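PDB 5GXX: glucanase from Clostridium thermocellum, which probably hydrolyses internal beta-1,4-glucosidic bonds of cellulose, as a family 9 endoglucanase of the bacterial cellulosome. Local coordinates for residues E129-R134 and C541-E546; G368-K373 and N468-W473; G36-N41 and G47-G52. The protein carries 1 engineered substitution. One frame throughout, in Å; residues are numbered along the deposited sequence.

Contact 1: E129-R134 and C541-E546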
ATOM      1  N   GLU A 129      17.873   5.086 -17.155  1.00 17.22           N
ATOM      2  CA  GLU A 129      17.353   6.453 -17.161  1.00 17.55           C
ATOM      3  C   GLU A 129      15.873   6.540 -16.798  1.00 18.53           C
ATOM      4  O   GLU A 129      15.403   7.617 -16.433  1.00 20.06           O
ATOM      5  CB  GLU A 129      17.639   7.138 -18.500  1.00 17.30           C
ATOM      6  CG  GLU A 129      19.133   7.311 -18.747  1.00 18.41           C
ATOM      7  CD  GLU A 129      19.457   7.905 -20.106  1.00 18.26           C
ATOM      8  OE1 GLU A 129      18.657   7.746 -21.054  1.00 22.97           O
ATOM      9  OE2 GLU A 129      20.543   8.501 -20.234  1.00 19.70           O
ATOM     10  N   LYS A 130      15.149   5.424 -16.873  1.00 17.75           N
ATOM     11  CA  LYS A 130      13.779   5.365 -16.377  1.00 18.13           C
ATOM     12  C   LYS A 130      13.739   5.315 -14.854  1.00 18.40           C
ATOM     13  O   LYS A 130      12.745   5.731 -14.254  1.00 19.19           O
ATOM     14  CB  LYS A 130      13.022   4.167 -16.961  1.00 17.01           C
ATOM     15  CG  LYS A 130      12.808   4.202 -18.481  1.00 19.18           C
ATOM     16  CD  LYS A 130      11.955   5.377 -18.970  1.00 24.57           C
ATOM     17  CE  LYS A 130      10.516   5.316 -18.508  1.00 27.19           C
ATOM     18  NZ  LYS A 130       9.639   6.141 -19.407  1.00 25.16           N
ATOM     19  N   GLU A 131      14.814   4.825 -14.235  1.00 17.39           N
ATOM     20  CA  GLU A 131      14.926   4.714 -12.781  1.00 17.38           C
ATOM     21  C   GLU A 131      15.479   5.975 -12.104  1.00 17.96           C
ATOM     22  O   GLU A 131      14.986   6.383 -11.045  1.00 19.60           O
ATOM     23  CB  GLU A 131      15.787   3.495 -12.412  1.00 17.13           C
ATOM     24  CG  GLU A 131      16.131   3.378 -10.921  1.00 17.44           C
ATOM     25  CD  GLU A 131      14.921   3.109 -10.041  1.00 18.73           C
ATOM     26  OE1 GLU A 131      13.864   2.692 -10.558  1.00 20.05           O
ATOM     27  OE2 GLU A 131      15.025   3.288  -8.812  1.00 21.39           O
ATOM     28  N   MET A 132      16.504   6.590 -12.686  1.00 17.93           N
ATOM     29  CA  MET A 132      17.197   7.716 -12.064  1.00 18.12           C
ATOM     30  C   MET A 132      17.844   8.643 -13.089  1.00 18.68           C
ATOM     31  O   MET A 132      18.025   8.279 -14.251  1.00 18.23           O
ATOM     32  CB  MET A 132      18.252   7.208 -11.079  1.00 17.18           C
ATOM     33  CG  MET A 132      19.505   6.637 -11.756  1.00 16.46           C
ATOM     34  SD  MET A 132      20.620   5.750 -10.653  1.00 18.07           S
ATOM     35  CE  MET A 132      19.746   4.223 -10.345  1.00 18.57           C
ATOM     36  N   THR A 133      18.205   9.834 -12.618  1.00 19.50           N
ATOM     37  CA  THR A 133      18.890  10.859 -13.402  1.00 20.91           C
ATOM     38  C   THR A 133      20.332  10.983 -12.912  1.00 20.55           C
ATOM     39  O   THR A 133      20.598  11.166 -11.722  1.00 22.41           O
ATOM     40  CB  THR A 133      18.145  12.218 -13.323  1.00 21.81           C
ATOM     41  OG1 THR A 133      16.808  12.025 -13.794  1.00 24.09           O
ATOM     42  CG2 THR A 133      18.804  13.262 -14.211  1.00 21.52           C
ATOM     43  N   ARG A 134      21.265  10.865 -13.846  1.00 19.80           N
ATOM     44  CA  ARG A 134      22.661  10.681 -13.488  1.00 18.89           C
ATOM     45  C   ARG A 134      23.444  11.992 -13.467  1.00 18.89           C
ATOM     46  O   ARG A 134      23.520  12.697 -14.481  1.00 18.78           O
ATOM     47  CB  ARG A 134      23.315   9.719 -14.483  1.00 19.77           C
ATOM     48  CG  ARG A 134      22.782   8.314 -14.354  1.00 17.85           C
ATOM     49  CD  ARG A 134      22.871   7.529 -15.659  1.00 18.20           C
ATOM     50  NE  ARG A 134      24.200   7.386 -16.256  1.00 18.55           N
ATOM     51  CZ  ARG A 134      25.134   6.537 -15.829  1.00 16.20           C
ATOM     52  NH1 ARG A 134      24.918   5.787 -14.757  1.00 15.72           N
ATOM     53  NH2 ARG A 134      26.295   6.450 -16.476  1.00 15.55           N
ATOM     54  N   CYS A 541       8.682  -1.079 -18.203  1.00 15.57           N
ATOM     55  CA  CYS A 541      10.119  -1.288 -18.376  1.00 15.23           C
ATOM     56  C   CYS A 541      10.691  -2.130 -17.244  1.00 14.38           C
ATOM     57  O   CYS A 541      10.157  -2.140 -16.127  1.00 14.86           O
ATOM     58  CB  CYS A 541      10.847   0.056 -18.444  1.00 14.18           C
ATOM     59  SG  CYS A 541      10.454   1.205 -17.115  1.00 18.58           S
ATOM     60  N   PRO A 542      11.770  -2.876 -17.539  1.00 14.80           N
ATOM     61  CA  PRO A 542      12.257  -3.833 -16.559  1.00 15.22           C
ATOM     62  C   PRO A 542      13.126  -3.205 -15.457  1.00 15.74           C
ATOM     63  O   PRO A 542      14.296  -3.561 -15.307  1.00 16.53           O
ATOM     64  CB  PRO A 542      13.055  -4.807 -17.441  1.00 14.98           C
ATOM     65  CG  PRO A 542      13.543  -3.955 -18.588  1.00 14.18           C
ATOM     66  CD  PRO A 542      12.285  -3.190 -18.890  1.00 14.14           C
ATOM     67  N   ILE A 543      12.548  -2.315 -14.652  1.00 15.08           N
ATOM     68  CA  ILE A 543      13.326  -1.539 -13.681  1.00 15.58           C
ATOM     69  C   ILE A 543      12.968  -1.768 -12.218  1.00 15.33           C
ATOM     70  O   ILE A 543      13.568  -1.155 -11.313  1.00 16.25           O
ATOM     71  CB  ILE A 543      13.304  -0.016 -13.954  1.00 14.55           C
ATOM     72  CG1 ILE A 543      11.932   0.605 -13.646  1.00 16.26           C
ATOM     73  CG2 ILE A 543      13.779   0.322 -15.374  1.00 15.03           C
ATOM     74  CD1 ILE A 543      11.942   2.116 -13.666  1.00 19.21           C
ATOM     75  N   GLY A 544      11.978  -2.633 -12.008  1.00 14.87           N
ATOM     76  CA  GLY A 544      11.509  -2.957 -10.662  1.00 15.26           C
ATOM     77  C   GLY A 544      10.156  -3.634 -10.675  1.00 16.04           C
ATOM     78  O   GLY A 544       9.547  -3.871 -11.730  1.00 15.01           O
ATOM     79  N   GLN A 545       9.691  -3.937  -9.464  1.00 17.53           N
ATOM     80  CA  GLN A 545       8.490  -4.715  -9.240  1.00 19.56           C
ATOM     81  C   GLN A 545       7.228  -4.080  -9.823  1.00 19.69           C
ATOM     82  O   GLN A 545       6.397  -4.789 -10.385  1.00 20.17           O
ATOM     83  CB  GLN A 545       8.333  -4.919  -7.730  1.00 19.48           C
ATOM     84  CG  GLN A 545       7.167  -5.803  -7.338  1.00 24.75           C
ATOM     85  CD  GLN A 545       7.359  -7.238  -7.788  1.00 28.77           C
ATOM     86  OE1 GLN A 545       8.456  -7.790  -7.695  1.00 34.19           O
ATOM     87  NE2 GLN A 545       6.283  -7.856  -8.261  1.00 30.20           N
ATOM     88  N   GLU A 546       7.105  -2.760  -9.743  1.00 19.45           N
ATOM     89  CA  GLU A 546       5.899  -2.083 -10.213  1.00 21.01           C
ATOM     90  C   GLU A 546       5.914  -1.895 -11.725  1.00 20.47           C
ATOM     91  O   GLU A 546       4.894  -2.006 -12.388  1.00 21.18           O
ATOM     92  CB  GLU A 546       5.723  -0.725  -9.517  1.00 22.35           C
ATOM     93  CG  GLU A 546       5.554  -0.831  -7.999  1.00 26.31           C
ATOM     94  CD  GLU A 546       4.567  -1.908  -7.593  1.00 34.30           C
ATOM     95  OE1 GLU A 546       3.394  -1.826  -8.026  1.00 37.39           O
ATOM     96  OE2 GLU A 546       4.968  -2.834  -6.849  1.00 38.66           O
TER
HETATM   97  O   HOH W   1      12.677   0.714  -9.494  1.00 23.55           O

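Contact 2: G368-K373 and N468-W473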
ATOM      1  N   GLY A 368      20.376  -9.613 -16.459  1.00 13.39           N
ATOM      2  CA  GLY A 368      19.129  -9.401 -17.180  1.00 14.10           C
ATOM      3  C   GLY A 368      17.877  -9.563 -16.336  1.00 14.96           C
ATOM      4  O   GLY A 368      16.948 -10.253 -16.746  1.00 15.45           O
ATOM      5  N   THR A 369      17.841  -8.948 -15.157  1.00 13.96           N
ATOM      6  CA  THR A 369      16.589  -8.924 -14.418  1.00 14.53           C
ATOM      7  C   THR A 369      15.550  -7.958 -15.005  1.00 13.74           C
ATOM      8  O   THR A 369      15.840  -7.120 -15.869  1.00 13.53           O
ATOM      9  CB  THR A 369      16.823  -8.645 -12.928  1.00 15.11           C
ATOM     10  OG1 THR A 369      15.630  -8.959 -12.201  1.00 14.12           O
ATOM     11  CG2 THR A 369      17.197  -7.182 -12.725  1.00 15.31           C
ATOM     12  N   TRP A 370      14.314  -8.102 -14.524  1.00 14.51           N
ATOM     13  CA  TRP A 370      13.246  -7.156 -14.829  1.00 14.96           C
ATOM     14  C   TRP A 370      12.667  -6.498 -13.589  1.00 16.52           C
ATOM     15  O   TRP A 370      11.799  -5.619 -13.700  1.00 16.32           O
ATOM     16  CB  TRP A 370      12.118  -7.819 -15.626  1.00 13.90           C
ATOM     17  CG  TRP A 370      11.611  -9.123 -15.046  1.00 15.02           C
ATOM     18  CD1 TRP A 370      10.500  -9.303 -14.259  1.00 15.70           C
ATOM     19  CD2 TRP A 370      12.220 -10.413 -15.180  1.00 15.41           C
ATOM     20  NE1 TRP A 370      10.351 -10.645 -13.947  1.00 15.38           N
ATOM     21  CE2 TRP A 370      11.406 -11.340 -14.484  1.00 16.17           C
ATOM     22  CE3 TRP A 370      13.355 -10.888 -15.861  1.00 15.65           C
ATOM     23  CZ2 TRP A 370      11.705 -12.706 -14.417  1.00 17.53           C
ATOM     24  CZ3 TRP A 370      13.649 -12.251 -15.795  1.00 16.10           C
ATOM     25  CH2 TRP A 370      12.836 -13.143 -15.066  1.00 15.87           C
ATOM     26  N   LEU A 371      13.118  -6.913 -12.409  1.00 17.73           N
ATOM     27  CA  LEU A 371      12.419  -6.425 -11.220  1.00 18.75           C
ATOM     28  C   LEU A 371      13.289  -6.082 -10.025  1.00 17.42           C
ATOM     29  O   LEU A 371      12.874  -6.227  -8.872  1.00 17.64           O
ATOM     30  CB  LEU A 371      11.214  -7.299 -10.852  1.00 20.86           C
ATOM     31  CG  LEU A 371      11.383  -8.825 -10.825  1.00 21.78           C
ATOM     32  CD1 LEU A 371      12.732  -9.304 -10.355  1.00 25.40           C
ATOM     33  CD2 LEU A 371      10.265  -9.475 -10.015  1.00 25.89           C
ATOM     34  N   ASP A 372      14.485  -5.576 -10.326  1.00 16.38           N
ATOM     35  CA  ASP A 372      15.381  -5.044  -9.297  1.00 14.44           C
ATOM     36  C   ASP A 372      15.657  -6.107  -8.219  1.00 16.21           C
ATOM     37  O   ASP A 372      15.540  -5.864  -7.018  1.00 15.98           O
ATOM     38  CB  ASP A 372      14.807  -3.725  -8.741  1.00 16.17           C
ATOM     39  CG  ASP A 372      15.782  -2.991  -7.842  1.00 16.60           C
ATOM     40  OD1 ASP A 372      16.999  -3.251  -7.912  1.00 15.87           O
ATOM     41  OD2 ASP A 372      15.331  -2.130  -7.047  1.00 21.89           O
ATOM     42  N   LYS A 373      15.989  -7.315  -8.671  1.00 15.80           N
ATOM     43  CA  LYS A 373      16.398  -8.403  -7.775  1.00 16.67           C
ATOM     44  C   LYS A 373      17.609  -9.116  -8.357  1.00 17.05           C
ATOM     45  O   LYS A 373      17.754  -9.251  -9.566  1.00 15.59           O
ATOM     46  CB  LYS A 373      15.299  -9.460  -7.593  1.00 17.84           C
ATOM     47  CG  LYS A 373      14.065  -8.982  -6.844  1.00 21.61           C
ATOM     48  CD  LYS A 373      13.098 -10.130  -6.616  1.00 24.66           C
ATOM     49  CE  LYS A 373      12.212  -9.848  -5.398  1.00 31.15           C
ATOM     50  NZ  LYS A 373      11.131 -10.870  -5.243  1.00 31.48           N
ATOM     51  N   ASN A 468       3.819  -7.230 -20.149  1.00 15.49           N
ATOM     52  CA  ASN A 468       5.183  -7.343 -19.630  1.00 14.37           C
ATOM     53  C   ASN A 468       6.246  -6.771 -20.574  1.00 14.25           C
ATOM     54  O   ASN A 468       6.219  -7.022 -21.774  1.00 15.41           O
ATOM     55  CB  ASN A 468       5.541  -8.818 -19.392  1.00 15.92           C
ATOM     56  CG  ASN A 468       4.965  -9.380 -18.108  1.00 15.03           C
ATOM     57  OD1 ASN A 468       5.701  -9.689 -17.172  1.00 16.85           O
ATOM     58  ND2 ASN A 468       3.649  -9.575 -18.072  1.00 16.92           N
ATOM     59  N   ASN A 469       7.205  -6.051 -20.000  1.00 14.24           N
ATOM     60  CA  ASN A 469       8.496  -5.789 -20.645  1.00 14.29           C
ATOM     61  C   ASN A 469       9.624  -6.380 -19.812  1.00 13.47           C
ATOM     62  O   ASN A 469      10.101  -5.758 -18.854  1.00 13.76           O
ATOM     63  CB  ASN A 469       8.725  -4.284 -20.827  1.00 14.30           C
ATOM     64  CG  ASN A 469      10.060  -3.957 -21.499  1.00 14.52           C
ATOM     65  OD1 ASN A 469      10.884  -4.843 -21.735  1.00 14.63           O
ATOM     66  ND2 ASN A 469      10.294  -2.677 -21.771  1.00 13.71           N
ATOM     67  N   ARG A 470      10.037  -7.581 -20.207  1.00 13.80           N
ATOM     68  CA  ARG A 470      11.196  -8.255 -19.622  1.00 13.60           C
ATOM     69  C   ARG A 470      12.286  -8.366 -20.683  1.00 14.49           C
ATOM     70  O   ARG A 470      13.005  -9.372 -20.779  1.00 15.05           O
ATOM     71  CB  ARG A 470      10.829  -9.615 -19.040  1.00 13.89           C
ATOM     72  CG  ARG A 470       9.604  -9.601 -18.122  1.00 14.17           C
ATOM     73  CD  ARG A 470       9.442 -10.954 -17.459  1.00 15.72           C
ATOM     74  NE  ARG A 470       8.125 -11.041 -16.831  1.00 16.04           N
ATOM     75  CZ  ARG A 470       7.644 -12.104 -16.191  1.00 17.79           C
ATOM     76  NH1 ARG A 470       8.382 -13.195 -16.018  1.00 17.39           N
ATOM     77  NH2 ARG A 470       6.416 -12.048 -15.685  1.00 18.05           N
ATOM     78  N   SER A 471      12.403  -7.323 -21.494  1.00 13.95           N
ATOM     79  CA  SER A 471      13.417  -7.316 -22.563  1.00 13.68           C
ATOM     80  C   SER A 471      14.848  -7.446 -22.054  1.00 14.39           C
ATOM     81  O   SER A 471      15.150  -7.052 -20.932  1.00 14.71           O
ATOM     82  CB  SER A 471      13.274  -6.077 -23.452  1.00 15.00           C
ATOM     83  OG  SER A 471      13.440  -4.873 -22.711  1.00 14.36           O
ATOM     84  N   SER A 472      15.715  -8.001 -22.891  1.00 13.60           N
ATOM     85  CA  SER A 472      17.100  -8.271 -22.494  1.00 14.07           C
ATOM     86  C   SER A 472      18.057  -8.418 -23.681  1.00 14.70           C
ATOM     87  O   SER A 472      19.269  -8.439 -23.454  1.00 16.03           O
ATOM     88  CB  SER A 472      17.183  -9.497 -21.578  1.00 15.35           C
ATOM     89  OG  SER A 472      18.220  -9.347 -20.623  1.00 13.97           O
ATOM     90  N   TRP A 473      17.553  -8.501 -24.918  1.00 15.48           N
ATOM     91  CA  TRP A 473      18.430  -8.688 -26.088  1.00 15.01           C
ATOM     92  C   TRP A 473      18.290  -7.576 -27.126  1.00 16.05           C
ATOM     93  O   TRP A 473      17.837  -7.829 -28.245  1.00 17.42           O
ATOM     94  CB  TRP A 473      18.164 -10.043 -26.763  1.00 16.52           C
ATOM     95  CG  TRP A 473      18.648 -11.198 -25.980  1.00 15.91           C
ATOM     96  CD1 TRP A 473      19.871 -11.792 -26.072  1.00 18.19           C
ATOM     97  CD2 TRP A 473      17.920 -11.920 -24.983  1.00 16.47           C
ATOM     98  NE1 TRP A 473      19.950 -12.846 -25.195  1.00 19.23           N
ATOM     99  CE2 TRP A 473      18.766 -12.947 -24.510  1.00 15.85           C
ATOM    100  CE3 TRP A 473      16.630 -11.795 -24.447  1.00 16.87           C
ATOM    101  CZ2 TRP A 473      18.370 -13.839 -23.518  1.00 17.42           C
ATOM    102  CZ3 TRP A 473      16.231 -12.691 -23.467  1.00 18.35           C
ATOM    103  CH2 TRP A 473      17.103 -13.704 -23.013  1.00 16.66           C
TER
HETATM  104  O   HOH W   2      17.257  -7.161 -18.981  1.00 15.10           O
HETATM  105  O   HOH W   3      14.290  -7.940 -18.318  1.00 16.16           O

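Contact 3: G36-N41 and G47-G52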
ATOM      1  N   GLY A  36      22.795  -2.470 -26.120  1.00 14.70           N
ATOM      2  CA  GLY A  36      22.430  -1.393 -27.033  1.00 15.30           C
ATOM      3  C   GLY A  36      22.926  -0.076 -26.460  1.00 14.10           C
ATOM      4  O   GLY A  36      23.506  -0.074 -25.371  1.00 15.02           O
ATOM      5  N   ASP A  37      22.654   1.036 -27.151  1.00 16.61           N
ATOM      6  CA  ASP A  37      22.940   2.377 -26.635  1.00 16.04           C
ATOM      7  C   ASP A  37      22.301   2.528 -25.257  1.00 17.12           C
ATOM      8  O   ASP A  37      21.158   2.104 -25.022  1.00 17.81           O
ATOM      9  CB  ASP A  37      22.388   3.469 -27.564  1.00 16.76           C
ATOM     10  CG  ASP A  37      23.155   3.584 -28.863  1.00 19.71           C
ATOM     11  OD1 ASP A  37      24.262   3.024 -28.991  1.00 19.04           O
ATOM     12  OD2 ASP A  37      22.630   4.239 -29.793  1.00 22.34           O
ATOM     13  N   ALA A  38      23.081   3.090 -24.341  1.00 15.36           N
ATOM     14  CA  ALA A  38      22.634   3.274 -22.964  1.00 14.68           C
ATOM     15  C   ALA A  38      23.233   4.567 -22.428  1.00 14.42           C
ATOM     16  O   ALA A  38      24.242   5.054 -22.934  1.00 15.41           O
ATOM     17  CB  ALA A  38      23.051   2.077 -22.090  1.00 14.42           C
ATOM     18  N   THR A  39      22.583   5.104 -21.401  1.00 16.84           N
ATOM     19  CA  THR A  39      22.982   6.331 -20.721  1.00 16.44           C
ATOM     20  C   THR A  39      23.288   7.468 -21.693  1.00 16.34           C
ATOM     21  O   THR A  39      24.261   8.197 -21.535  1.00 16.65           O
ATOM     22  CB  THR A  39      24.033   6.087 -19.598  1.00 17.54           C
ATOM     23  OG1 THR A  39      25.282   5.638 -20.141  1.00 17.41           O
ATOM     24  CG2 THR A  39      23.539   4.988 -18.651  1.00 15.66           C
ATOM     25  N   MET A  40      22.407   7.616 -22.685  1.00 16.55           N
ATOM     26  CA  MET A  40      22.576   8.597 -23.746  1.00 17.60           C
ATOM     27  C   MET A  40      22.403  10.044 -23.270  1.00 17.47           C
ATOM     28  O   MET A  40      22.737  10.965 -24.003  1.00 18.20           O
ATOM     29  CB  MET A  40      21.645   8.302 -24.932  1.00 18.16           C
ATOM     30  CG  MET A  40      22.058   7.058 -25.720  1.00 19.10           C
ATOM     31  SD  MET A  40      23.708   7.095 -26.440  1.00 19.11           S
ATOM     32  CE  MET A  40      23.480   8.320 -27.729  1.00 22.47           C
ATOM     33  N   ASN A  41      21.878  10.229 -22.061  1.00 17.51           N
ATOM     34  CA  ASN A  41      21.780  11.562 -21.464  1.00 18.86           C
ATOM     35  C   ASN A  41      23.006  11.964 -20.637  1.00 18.82           C
ATOM     36  O   ASN A  41      23.056  13.049 -20.055  1.00 20.44           O
ATOM     37  CB  ASN A  41      20.492  11.680 -20.639  1.00 18.65           C
ATOM     38  CG  ASN A  41      19.236  11.624 -21.497  1.00 22.52           C
ATOM     39  OD1 ASN A  41      19.252  11.985 -22.675  1.00 26.28           O
ATOM     40  ND2 ASN A  41      18.134  11.194 -20.896  1.00 23.91           N
ATOM     41  N   GLY A  47      32.845   5.664 -23.368  1.00 14.17           N
ATOM     42  CA  GLY A  47      33.646   5.158 -22.257  1.00 15.00           C
ATOM     43  C   GLY A  47      33.046   3.880 -21.695  1.00 13.47           C
ATOM     44  O   GLY A  47      32.111   3.313 -22.272  1.00 15.26           O
ATOM     45  N   TRP A  48      33.591   3.417 -20.573  1.00 11.95           N
ATOM     46  CA  TRP A  48      33.168   2.141 -19.998  1.00 12.14           C
ATOM     47  C   TRP A  48      32.448   2.312 -18.675  1.00 11.82           C
ATOM     48  O   TRP A  48      32.912   3.102 -17.847  1.00 12.11           O
ATOM     49  CB  TRP A  48      34.353   1.224 -19.697  1.00 10.77           C
ATOM     50  CG  TRP A  48      35.148   0.775 -20.895  1.00 12.78           C
ATOM     51  CD1 TRP A  48      34.661   0.338 -22.112  1.00 10.93           C
ATOM     52  CD2 TRP A  48      36.575   0.714 -20.989  1.00 12.08           C
ATOM     53  NE1 TRP A  48      35.710  -0.005 -22.946  1.00 12.75           N
ATOM     54  CE2 TRP A  48      36.891   0.238 -22.285  1.00 10.46           C
ATOM     55  CE3 TRP A  48      37.625   1.015 -20.105  1.00 12.18           C
ATOM     56  CZ2 TRP A  48      38.204   0.042 -22.705  1.00 14.32           C
ATOM     57  CZ3 TRP A  48      38.930   0.833 -20.533  1.00 11.00           C
ATOM     58  CH2 TRP A  48      39.209   0.349 -21.825  1.00 12.34           C
ATOM     59  N   TYR A  49      31.398   1.515 -18.460  1.00 11.73           N
ATOM     60  CA  TYR A  49      30.899   1.306 -17.095  1.00 11.32           C
ATOM     61  C   TYR A  49      31.992   0.588 -16.322  1.00 11.26           C
ATOM     62  O   TYR A  49      32.726  -0.252 -16.875  1.00 12.52           O
ATOM     63  CB  TYR A  49      29.601   0.496 -17.080  1.00 13.50           C
ATOM     64  CG  TYR A  49      28.551   1.139 -17.940  1.00 14.51           C
ATOM     65  CD1 TYR A  49      28.188   2.465 -17.723  1.00 12.59           C
ATOM     66  CD2 TYR A  49      27.935   0.436 -18.974  1.00 13.69           C
ATOM     67  CE1 TYR A  49      27.238   3.082 -18.508  1.00 12.11           C
ATOM     68  CE2 TYR A  49      26.964   1.036 -19.760  1.00 12.90           C
ATOM     69  CZ  TYR A  49      26.621   2.357 -19.518  1.00 15.63           C
ATOM     70  OH  TYR A  49      25.702   2.956 -20.349  1.00 15.97           O
ATOM     71  N   ASP A  50      32.127   0.899 -15.039  1.00 11.55           N
ATOM     72  CA  ASP A  50      33.302   0.411 -14.325  1.00 10.71           C
ATOM     73  C   ASP A  50      33.328  -1.101 -14.090  1.00 11.90           C
ATOM     74  O   ASP A  50      34.332  -1.777 -14.376  1.00 11.35           O
ATOM     75  CB  ASP A  50      33.430   1.130 -12.980  1.00 10.66           C
ATOM     76  CG  ASP A  50      34.634   0.651 -12.204  1.00 11.00           C
ATOM     77  OD1 ASP A  50      35.777   0.879 -12.668  1.00 12.64           O
ATOM     78  OD2 ASP A  50      34.421   0.025 -11.137  1.00 13.22           O
ATOM     79  N   ALA A  51      32.216  -1.624 -13.598  1.00 11.86           N
ATOM     80  CA  ALA A  51      32.214  -2.976 -13.068  1.00 10.72           C
ATOM     81  C   ALA A  51      30.875  -3.593 -13.461  1.00 11.04           C
ATOM     82  O   ALA A  51      30.521  -3.526 -14.640  1.00 11.36           O
ATOM     83  CB  ALA A  51      32.470  -3.004 -11.559  1.00 10.65           C
ATOM     84  N   GLY A  52      30.148  -4.202 -12.531  1.00 11.48           N
ATOM     85  CA  GLY A  52      28.802  -4.694 -12.840  1.00 12.11           C
ATOM     86  C   GLY A  52      27.736  -3.652 -12.570  1.00 12.57           C
ATOM     87  O   GLY A  52      26.549  -3.970 -12.503  1.00 11.93           O
TER

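Contact 1: E129-R134 and C541-E546
Two torsions bring Ile543 and Glu131 together. Ile543 sets CG1 between its backbone N and carbonyl carbon (chi1 71°) and then runs straight, so that CD1 leads the approach; Glu131 places CG anti to its own N (chi1 172°) and bends at chi2, bringing OE1 up to the isoleucine tip at a slant. CD1 lies 3.7 Å from Glu131 OE1 and equally close to Lys130 O, wedged against both the side chain and backbone of the helix end. Beside it, Cys541 SG rests 3.9 Å from Lys130 CB. Only the base of the lysine packs here, since the chain bends twice and carries NZ off to Thr538 OG1. Helix 128-131 belongs to the family 9 catalytic module, whereas 541-546 is a loop between strands 527-534 and 549-557 of the C-terminal beta module, which makes this a piece of an interdomain seam. An inverse gamma turn centred on Pro542, closed by Ile543 N to Cys541 O at 2.8 Å, presents the two apolar side chains. No direct hydrogen bond crosses. A water instead bridges the two, donating to Ile543 O at 2.8 Å and to Glu131 OE1 over an unusually short distance; the carbonyl also accepts from Trp121 NE1.

Contact 2: G368-K373 and N468-W473
Asn468 OD1 is gripped side-on by two nitrogens of Arg470, the residue that lies against Trp370 across the contact: NE is 2.8 Å and NH2 2.9 Å from that one oxygen. Both come from the same face of the amide, while OD1 itself sits near the guanidinium plane. The grip fixes the rotation of the guanidinium and holds it flat for a nearly parallel cation-pi stack on the indole, centres of Arg470 and Trp370 4.4 Å apart and planes at 16°. This stack joins the catalytic module to the end of strand 460-469 in the beta module, which has the sequence of a cellulose-binding domain. NH2 has a second, charged partner in Glu450, so carboxylate and indole face probably both favour the cation.

The aliphatic part of the arginine shares the work. Its chain is extended from CG to NE, and Trp370 turns CG between its backbone N and carbonyl carbon (chi1 50°), bringing the ring face against that chain, which crosses it obliquely.

Lower down, the backbones are joined through water and a shared arginine. One water lies 3.0 Å from Thr369 O and also reaches Ser471 O; a second makes a similar bridge, but its bond to Thr369 O is weak. Arg381 donates to both Gly368 O and Arg470 O. Gly368, with positive phi just beyond helix 364-367, brings its CA to 3.6 Å from Ser472 OG, which is also bonded to His382. Above the five-membered ring of Trp370, Arg470 CD stands 3.5 Å from the centroid, only 5° off the normal, in a CH-pi contact.

Contact 3: G36-N41 and G47-G52
Thr39 and Tyr49 mark the nearest approach of two backbones that stay well apart, their CA atoms separated by 10.1 Å. Neither 36-41 nor 47-52 is regular helix or strand, and no backbone hydrogen bond joins them. Thr39 takes a left-handed conformation (phi 48°, psi 44°) after the extended Ala38, and this change of direction lets two consecutive side chains face the second segment. The gap is spanned by one long aromatic side chain.

Tyr49 points its ring straight at the first segment, and the threonine comes to meet it from the opposite direction. The phenol OH donates to Thr39 OG1 at 2.7 Å, and OG1 lies in the plane of the ring, at its edge. Thr39 holds that oxygen between its backbone N and carbonyl carbon, leaving CG2 to pack on the phenol oxygen as well, 3.4 Å from Tyr49 OH. Ala38 CB also approaches Tyr49 OH, to 3.3 Å, near the plane of the ring, so two methyl groups pack on the buried hydroxyl beside its hydrogen bond to Thr39. His54 meets the tyrosine ring edge-to-face.

Tyr49 belongs to the Trp-Tyr-Asp-Ala-Gly-Asp-His sequence characteristic of family 9 glycosidases, a segment that in relatives lines the active site.

Because the phenol proton is spent on Thr39 OG1, OG1 is left to donate its own proton in the hydrogen bond to Asp42 OD2; with Arg134 paired to Asp42 OD1, a chain of hydrogen bonds would then run from the phenol to the Asp42-Arg134 salt bridge.

Overall arrangement
Along the chain, contact 3 closes first, within the loop between helix 7-20 and strand 56-57; contact 1 then opens, and contact 2 is nested inside the long loop that contact 1 closes. Contacts 1 and 2 have centres about 11 Å apart and touch, Pro542 packing against both Trp370 and Asn469, so together they form a continuous patch where the catalytic module meets the C-terminal beta module. Contact 3 lies deeper in the catalytic module, its centre about 15 Å from that of contact 1 and 17 Å from that of contact 2. It reaches contact 1 through Glu129 and Arg134, connecting the interdomain seam with the family 9 signature segment.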